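Local coordinates for protein peptide methionine sulfoxide reductase msrA/msrB (Neisseria gonorrhoeae, PDB 2H30) that probably uses its N-terminal thioredoxin domain to pass electrons from DsbD to the downstream methionine sulfoxide reductase domains, at residues D38-I43 and S70-I75; I119-S124 and I137-I142. The protein carries 2 engineered substitutions. All blocks are in the same frame, centred on the assembly; numbering follows the deposited sequence.

Contact 1. Residues D38-I43 and S70-I75; sequences DKPTLI and SSANLI
Residues 41-43 and 73-75 run parallel in the thioredoxin-fold sheet, their segment axes 4.7 Å apart and inclined by 17°. They are the opening residues of the two strands in a beta-alpha-beta unit whose connecting helix is 51-64. Three backbone bonds alternate along the pair: Asn73 N gives to Pro40 O, Leu42 N to Asn73 O at 2.7 Å, and Ile75 N to Leu42 O. All are nearly straight at the hydrogen.

On one face Ile43 and Ile75 lie side by side, CG1 against CG1 at 3.8 Å, and Met20 of helix 16-20 touches both. Ile75 CG1 stands between the backbone N and the carbonyl carbon, the crowded position (chi1 66°), which also brings it to Thr41 CG2. On the other face Leu74 CD2 presses tightly on Leu42 CD2, 3.5 Å away, where Trp125 touches both leucines.

Before the strands begin, a water donates to Ser71 O and more weakly to Asp38 O. Lys39, extended beyond CG, passes over the backbone of Ser71, with CG 3.4 Å from Ser71 O, until NZ donates a hydrogen bond to Ser70 O at 2.9 Å, almost along the C=O axis.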
ATOM      1  N   ASP A  38       2.294   6.856  15.893  1.00 26.01           N
ATOM      2  CA  ASP A  38       1.038   7.427  16.362  1.00 28.71           C
ATOM      3  C   ASP A  38       0.099   7.704  15.231  1.00 26.46           C
ATOM      4  O   ASP A  38      -0.805   8.541  15.344  1.00 28.48           O
ATOM      5  CB  ASP A  38       1.285   8.722  17.138  1.00 29.44           C
ATOM      6  CG  ASP A  38       2.133   8.498  18.367  1.00 36.13           C
ATOM      7  OD1 ASP A  38       1.849   7.502  19.088  1.00 39.29           O
ATOM      8  OD2 ASP A  38       3.079   9.323  18.567  1.00 39.84           O
ATOM      9  N   LYS A  39       0.335   7.018  14.105  1.00 23.81           N
ATOM     10  CA  LYS A  39      -0.571   7.113  12.966  1.00 21.44           C
ATOM     11  C   LYS A  39      -0.910   5.692  12.518  1.00 19.77           C
ATOM     12  O   LYS A  39      -0.034   4.851  12.520  1.00 21.41           O
ATOM     13  CB  LYS A  39       0.100   7.822  11.791  1.00 21.42           C
ATOM     14  CG  LYS A  39       0.316   9.311  11.974  1.00 24.16           C
ATOM     15  CD  LYS A  39       0.834   9.891  10.700  1.00 24.97           C
ATOM     16  CE  LYS A  39       1.170  11.333  10.898  1.00 27.92           C
ATOM     17  NZ  LYS A  39       1.554  12.021   9.640  1.00 30.10           N
ATOM     18  N   PRO A  40      -2.150   5.478  12.070  1.00 18.50           N
ATOM     19  CA  PRO A  40      -2.412   4.179  11.372  1.00 17.15           C
ATOM     20  C   PRO A  40      -1.729   4.218   9.999  1.00 16.17           C
ATOM     21  O   PRO A  40      -1.368   5.281   9.533  1.00 15.96           O
ATOM     22  CB  PRO A  40      -3.931   4.177  11.188  1.00 18.36           C
ATOM     23  CG  PRO A  40      -4.319   5.673  11.136  1.00 19.57           C
ATOM     24  CD  PRO A  40      -3.326   6.373  12.073  1.00 19.31           C
ATOM     25  N   THR A  41      -1.622   3.064   9.351  1.00 14.93           N
ATOM     26  CA  THR A  41      -1.012   2.976   8.045  1.00 15.57           C
ATOM     27  C   THR A  41      -2.002   2.331   7.105  1.00 14.33           C
ATOM     28  O   THR A  41      -2.569   1.243   7.390  1.00 13.80           O
ATOM     29  CB  THR A  41       0.282   2.145   8.108  1.00 16.04           C
ATOM     30  OG1 THR A  41       1.202   2.866   8.980  1.00 17.18           O
ATOM     31  CG2 THR A  41       0.961   2.066   6.742  1.00 17.68           C
ATOM     32  N   LEU A  42      -2.204   3.000   5.964  1.00 12.54           N
ATOM     33  CA  LEU A  42      -3.106   2.470   4.923  1.00 13.93           C
ATOM     34  C   LEU A  42      -2.200   1.999   3.813  1.00 12.48           C
ATOM     35  O   LEU A  42      -1.392   2.790   3.289  1.00 13.43           O
ATOM     36  CB  LEU A  42      -4.035   3.599   4.443  1.00 15.22           C
ATOM     37  CG  LEU A  42      -4.968   3.121   3.346  1.00 16.13           C
ATOM     38  CD1 LEU A  42      -5.938   2.005   3.808  1.00 17.10           C
ATOM     39  CD2 LEU A  42      -5.705   4.441   2.901  1.00 18.21           C
ATOM     40  N   ILE A  43      -2.272   0.703   3.503  1.00 11.93           N
ATOM     41  CA  ILE A  43      -1.322   0.097   2.546  1.00 11.56           C
ATOM     42  C   ILE A  43      -2.051  -0.373   1.313  1.00 12.11           C
ATOM     43  O   ILE A  43      -3.034  -1.129   1.430  1.00 13.02           O
ATOM     44  CB  ILE A  43      -0.638  -1.135   3.140  1.00 13.01           C
ATOM     45  CG1 ILE A  43       0.079  -0.753   4.448  1.00 13.38           C
ATOM     46  CG2 ILE A  43       0.339  -1.742   2.110  1.00 14.90           C
ATOM     47  CD1 ILE A  43       0.607  -2.001   5.162  1.00 16.38           C
ATOM     48  N   SER A  70      -3.488  13.344   6.153  1.00 18.30           N
ATOM     49  CA  SER A  70      -2.305  13.557   6.957  1.00 18.43           C
ATOM     50  C   SER A  70      -2.290  12.797   8.277  1.00 18.66           C
ATOM     51  O   SER A  70      -1.197  12.626   8.851  1.00 20.39           O
ATOM     52  CB  SER A  70      -2.043  15.040   7.173  1.00 19.80           C
ATOM     53  OG  SER A  70      -3.077  15.538   7.968  1.00 23.86           O
ATOM     54  N   SER A  71      -3.442  12.318   8.730  1.00 18.02           N
ATOM     55  CA  SER A  71      -3.494  11.592  10.012  1.00 18.72           C
ATOM     56  C   SER A  71      -2.998  10.148   9.868  1.00 18.89           C
ATOM     57  O   SER A  71      -2.905   9.456  10.881  1.00 19.14           O
ATOM     58  CB  SER A  71      -4.914  11.575  10.609  1.00 20.06           C
ATOM     59  OG  SER A  71      -5.775  10.818   9.778  1.00 23.13           O
ATOM     60  N   ALA A  72      -2.750   9.696   8.610  1.00 16.88           N
ATOM     61  CA  ALA A  72      -2.344   8.293   8.401  1.00 15.93           C
ATOM     62  C   ALA A  72      -1.079   8.273   7.595  1.00 15.20           C
ATOM     63  O   ALA A  72      -0.792   9.222   6.864  1.00 16.35           O
ATOM     64  CB  ALA A  72      -3.464   7.523   7.585  1.00 16.85           C
ATOM     65  N   ASN A  73      -0.369   7.151   7.666  1.00 13.90           N
ATOM     66  CA  ASN A  73       0.719   6.886   6.726  1.00 14.34           C
ATOM     67  C   ASN A  73       0.106   6.191   5.510  1.00 13.82           C
ATOM     68  O   ASN A  73      -0.565   5.185   5.686  1.00 16.92           O
ATOM     69  CB  ASN A  73       1.719   5.917   7.328  1.00 13.99           C
ATOM     70  CG  ASN A  73       2.287   6.398   8.701  1.00 14.86           C
ATOM     71  OD1 ASN A  73       2.308   5.643   9.667  1.00 19.10           O
ATOM     72  ND2 ASN A  73       2.695   7.636   8.751  1.00 14.49           N
ATOM     73  N   LEU A  74       0.328   6.733   4.320  1.00 13.86           N
ATOM     74  CA  LEU A  74      -0.148   6.038   3.113  1.00 14.38           C
ATOM     75  C   LEU A  74       1.063   5.504   2.370  1.00 14.93           C
ATOM     76  O   LEU A  74       2.003   6.244   2.000  1.00 15.86           O
ATOM     77  CB  LEU A  74      -0.879   7.031   2.226  1.00 15.11           C
ATOM     78  CG  LEU A  74      -2.347   6.833   2.215  1.00 22.18           C
ATOM     79  CD1 LEU A  74      -2.972   7.945   1.384  1.00 24.57           C
ATOM     80  CD2 LEU A  74      -2.707   5.532   1.556  1.00 30.71           C
ATOM     81  N   ILE A  75       1.070   4.180   2.230  1.00 12.88           N
ATOM     82  CA  ILE A  75       2.148   3.546   1.478  1.00 13.83           C
ATOM     83  C   ILE A  75       1.620   2.498   0.510  1.00 13.84           C
ATOM     84  O   ILE A  75       0.465   2.074   0.625  1.00 14.87           O
ATOM     85  CB  ILE A  75       3.198   2.936   2.412  1.00 16.61           C
ATOM     86  CG1 ILE A  75       2.572   1.810   3.169  1.00 16.71           C
ATOM     87  CG2 ILE A  75       3.794   4.019   3.373  1.00 16.58           C
ATOM     88  CD1 ILE A  75       3.598   0.944   3.857  1.00 24.04           C
TER
HETATM   89  O   HOH W   1      -3.274   9.925  13.523  1.00 29.70           O

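Contact 2. Residues I119-S124 and I137-I142; sequences ISVYPS and IVKGSI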
ATOM      1  N   ILE A 119      -3.238 -11.912   0.950  1.00 15.43           N
ATOM      2  CA  ILE A 119      -3.640 -11.055  -0.163  1.00 15.39           C
ATOM      3  C   ILE A 119      -3.307 -11.830  -1.438  1.00 17.03           C
ATOM      4  O   ILE A 119      -2.163 -12.222  -1.626  1.00 19.29           O
ATOM      5  CB  ILE A 119      -3.036  -9.661  -0.068  1.00 16.02           C
ATOM      6  CG1 ILE A 119      -3.808  -8.941   1.101  1.00 17.53           C
ATOM      7  CG2 ILE A 119      -3.174  -8.953  -1.436  1.00 16.18           C
ATOM      8  CD1 ILE A 119      -3.471  -7.537   1.314  1.00 26.01           C
ATOM      9  N   SER A 120      -4.312 -12.002  -2.294  1.00 19.08           N
ATOM     10  CA  SER A 120      -4.132 -12.786  -3.516  1.00 21.38           C
ATOM     11  C   SER A 120      -4.620 -12.061  -4.766  1.00 22.10           C
ATOM     12  O   SER A 120      -4.413 -12.551  -5.922  1.00 24.22           O
ATOM     13  CB  SER A 120      -4.868 -14.172  -3.426  1.00 22.29           C
ATOM     14  OG  SER A 120      -6.224 -13.944  -3.042  1.00 29.27           O
ATOM     15  N   VAL A 121      -5.304 -10.930  -4.538  1.00 19.42           N
ATOM     16  CA  VAL A 121      -5.879 -10.170  -5.636  1.00 18.92           C
ATOM     17  C   VAL A 121      -5.467  -8.726  -5.511  1.00 16.26           C
ATOM     18  O   VAL A 121      -5.264  -8.235  -4.426  1.00 16.60           O
ATOM     19  CB  VAL A 121      -7.389 -10.310  -5.773  1.00 21.41           C
ATOM     20  CG1 VAL A 121      -7.823 -11.803  -5.889  1.00 24.00           C
ATOM     21  CG2 VAL A 121      -8.121  -9.611  -4.729  1.00 24.96           C
ATOM     22  N   TYR A 122      -5.296  -8.104  -6.655  1.00 14.45           N
ATOM     23  CA  TYR A 122      -4.875  -6.692  -6.683  1.00 14.45           C
ATOM     24  C   TYR A 122      -5.867  -5.858  -7.448  1.00 14.34           C
ATOM     25  O   TYR A 122      -6.522  -6.356  -8.436  1.00 16.92           O
ATOM     26  CB  TYR A 122      -3.534  -6.573  -7.376  1.00 13.87           C
ATOM     27  CG  TYR A 122      -2.373  -7.282  -6.693  1.00 13.85           C
ATOM     28  CD1 TYR A 122      -2.157  -7.153  -5.309  1.00 15.39           C
ATOM     29  CD2 TYR A 122      -1.474  -8.016  -7.427  1.00 16.19           C
ATOM     30  CE1 TYR A 122      -1.020  -7.734  -4.699  1.00 15.53           C
ATOM     31  CE2 TYR A 122      -0.364  -8.625  -6.803  1.00 15.53           C
ATOM     32  CZ  TYR A 122      -0.159  -8.448  -5.459  1.00 15.21           C
ATOM     33  OH  TYR A 122       0.926  -8.967  -4.827  1.00 16.45           O
ATOM     34  N   PRO A 123      -5.976  -4.587  -7.061  1.00 13.90           N
ATOM     35  CA  PRO A 123      -5.385  -4.039  -5.826  1.00 12.17           C
ATOM     36  C   PRO A 123      -6.117  -4.605  -4.617  1.00 13.02           C
ATOM     37  O   PRO A 123      -7.232  -5.127  -4.736  1.00 13.34           O
ATOM     38  CB  PRO A 123      -5.703  -2.538  -5.923  1.00 15.58           C
ATOM     39  CG  PRO A 123      -6.805  -2.436  -6.944  1.00 16.00           C
ATOM     40  CD  PRO A 123      -6.837  -3.629  -7.789  1.00 14.66           C
ATOM     41  N   SER A 124      -5.448  -4.537  -3.485  1.00 12.33           N
ATOM     42  CA  SER A 124      -6.119  -4.727  -2.198  1.00 10.34           C
ATOM     43  C   SER A 124      -5.494  -3.764  -1.229  1.00 11.72           C
ATOM     44  O   SER A 124      -4.391  -3.229  -1.492  1.00 12.48           O
ATOM     45  CB  SER A 124      -5.884  -6.145  -1.636  1.00 12.87           C
ATOM     46  OG  SER A 124      -6.680  -7.092  -2.369  1.00 15.17           O
ATOM     47  N   ILE A 137      -8.690  -5.614   6.047  1.00 13.82           N
ATOM     48  CA  ILE A 137      -8.181  -5.911   4.678  1.00 15.07           C
ATOM     49  C   ILE A 137      -9.358  -5.830   3.719  1.00 13.42           C
ATOM     50  O   ILE A 137     -10.460  -6.362   3.963  1.00 16.05           O
ATOM     51  CB  ILE A 137      -7.584  -7.343   4.582  1.00 15.27           C
ATOM     52  CG1 ILE A 137      -6.357  -7.449   5.502  1.00 17.32           C
ATOM     53  CG2 ILE A 137      -7.162  -7.634   3.158  1.00 16.94           C
ATOM     54  CD1 ILE A 137      -5.920  -8.892   5.799  1.00 19.00           C
ATOM     55  N   VAL A 138      -9.150  -5.074   2.637  1.00 13.31           N
ATOM     56  CA  VAL A 138     -10.168  -4.882   1.631  1.00 14.23           C
ATOM     57  C   VAL A 138      -9.651  -5.420   0.319  1.00 13.88           C
ATOM     58  O   VAL A 138      -8.618  -4.988  -0.174  1.00 14.33           O
ATOM     59  CB  VAL A 138     -10.511  -3.366   1.491  1.00 13.62           C
ATOM     60  CG1 VAL A 138     -11.562  -3.158   0.389  1.00 17.44           C
ATOM     61  CG2 VAL A 138     -11.019  -2.824   2.863  1.00 17.02           C
ATOM     62  N   LYS A 139     -10.425  -6.349  -0.292  1.00 13.94           N
ATOM     63  CA  LYS A 139     -10.077  -6.840  -1.634  1.00 15.24           C
ATOM     64  C   LYS A 139     -10.623  -5.854  -2.662  1.00 14.81           C
ATOM     65  O   LYS A 139     -11.795  -5.450  -2.578  1.00 16.79           O
ATOM     66  CB  LYS A 139     -10.792  -8.177  -1.860  1.00 18.11           C
ATOM     67  CG  LYS A 139     -10.555  -8.849  -3.154  1.00 26.00           C
ATOM     68  CD  LYS A 139     -11.220 -10.267  -3.087  1.00 32.92           C
ATOM     69  CE  LYS A 139     -10.424 -11.186  -2.131  1.00 33.80           C
ATOM     70  NZ  LYS A 139     -11.010 -12.557  -1.856  1.00 37.42           N
ATOM     71  N   GLY A 140      -9.763  -5.490  -3.606  1.00 15.46           N
ATOM     72  CA  GLY A 140     -10.139  -4.648  -4.760  1.00 13.58           C
ATOM     73  C   GLY A 140      -9.948  -3.188  -4.474  1.00 13.86           C
ATOM     74  O   GLY A 140      -9.351  -2.829  -3.459  1.00 15.53           O
ATOM     75  N   SER A 141     -10.403  -2.397  -5.438  1.00 14.27           N
ATOM     76  CA  SER A 141     -10.222  -0.953  -5.392  1.00 14.57           C
ATOM     77  C   SER A 141     -11.103  -0.307  -4.365  1.00 16.29           C
ATOM     78  O   SER A 141     -12.213  -0.799  -4.071  1.00 16.65           O
ATOM     79  CB  SER A 141     -10.586  -0.326  -6.727  1.00 17.56           C
ATOM     80  OG  SER A 141      -9.804  -0.847  -7.733  1.00 22.27           O
ATOM     81  N   ILE A 142     -10.636   0.843  -3.865  1.00 14.30           N
ATOM     82  CA  ILE A 142     -11.445   1.690  -3.000  1.00 14.42           C
ATOM     83  C   ILE A 142     -11.372   3.104  -3.571  1.00 14.78           C
ATOM     84  O   ILE A 142     -10.363   3.464  -4.206  1.00 15.44           O
ATOM     85  CB  ILE A 142     -11.081   1.683  -1.517  1.00 14.88           C
ATOM     86  CG1 ILE A 142      -9.663   2.220  -1.274  1.00 12.64           C
ATOM     87  CG2 ILE A 142     -11.259   0.269  -0.929  1.00 15.15           C
ATOM     88  CD1 ILE A 142      -9.237   2.265   0.195  1.00 15.78           C
TER
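The cis-proline loop is a signature of the thioredoxin fold, and here it comprises the turn leading into strand 124-128, with a cis peptide between Tyr122 and Pro123. The loop is held against the end of edge strand 134-139.

Ser124 and Lys139 form an antiparallel non-hydrogen-bonded pair, their CA atoms 4.5 Å apart. One residue further out, Gly140 N donates to Pro123 O at 2.8 Å, but the bond is weak because it bends to 125° at the hydrogen. Gly140 has a positive phi of 91°, a conformation easily adopted without a side chain, and it turns the chain out of the strand there. In the other direction the carbonyl of Val138 faces the main chain of Ser124, with Val138 O 3.2 Å from Ser124 CA.

The loop also braces itself from within. Ser124 OG, anti to its carbonyl carbon, folds back to donate to Val121 O at 2.7 Å, approaching from above the carbonyl plane rather than along a lone pair. This ties the residue after the proline to the one two places before it.

Side chains close the two ends. Pro123 lays CG against Ser141 OG at 3.5 Å, and that hydroxyl is itself hydrogen-bonded to Glu56 of helix 51-64. At the far end Ile119 crosses Ile137 obliquely, with CD1 4.1 Å from Ile137 CG2.

Pro123 also rests on Cys53, the second cysteine of a probable CxxC redox motif, and on Glu56. Ser124 bonds through its backbone to Phe45 of strand 41-45, Val138 to Trp125 of strand 124-128, while beyond Gly140 the Ile142 side chain packs on helix 144-152.

How the contacts relate
Both contacts reach the same mixed sheet, their centres about 17 Å apart and their nearest atoms about 4 Å apart without touching. Contact 1 pairs strands 73-78 and 41-45; contact 2 joins the start of strand 124-128 to the end of edge strand 134-139. Strands 41-45 and 124-128 are antiparallel neighbours and bridge the two, through backbone bonds such as Thr41 with Ile128 and Ile43 with Ala126. The probable redox site concerns the two differently: strand 41-45 runs on from contact 1 toward Cys50 and Cys53 at the head of helix 51-64, whereas the proline loop of contact 2 lies beside that cysteine pair, as in other thioredoxins.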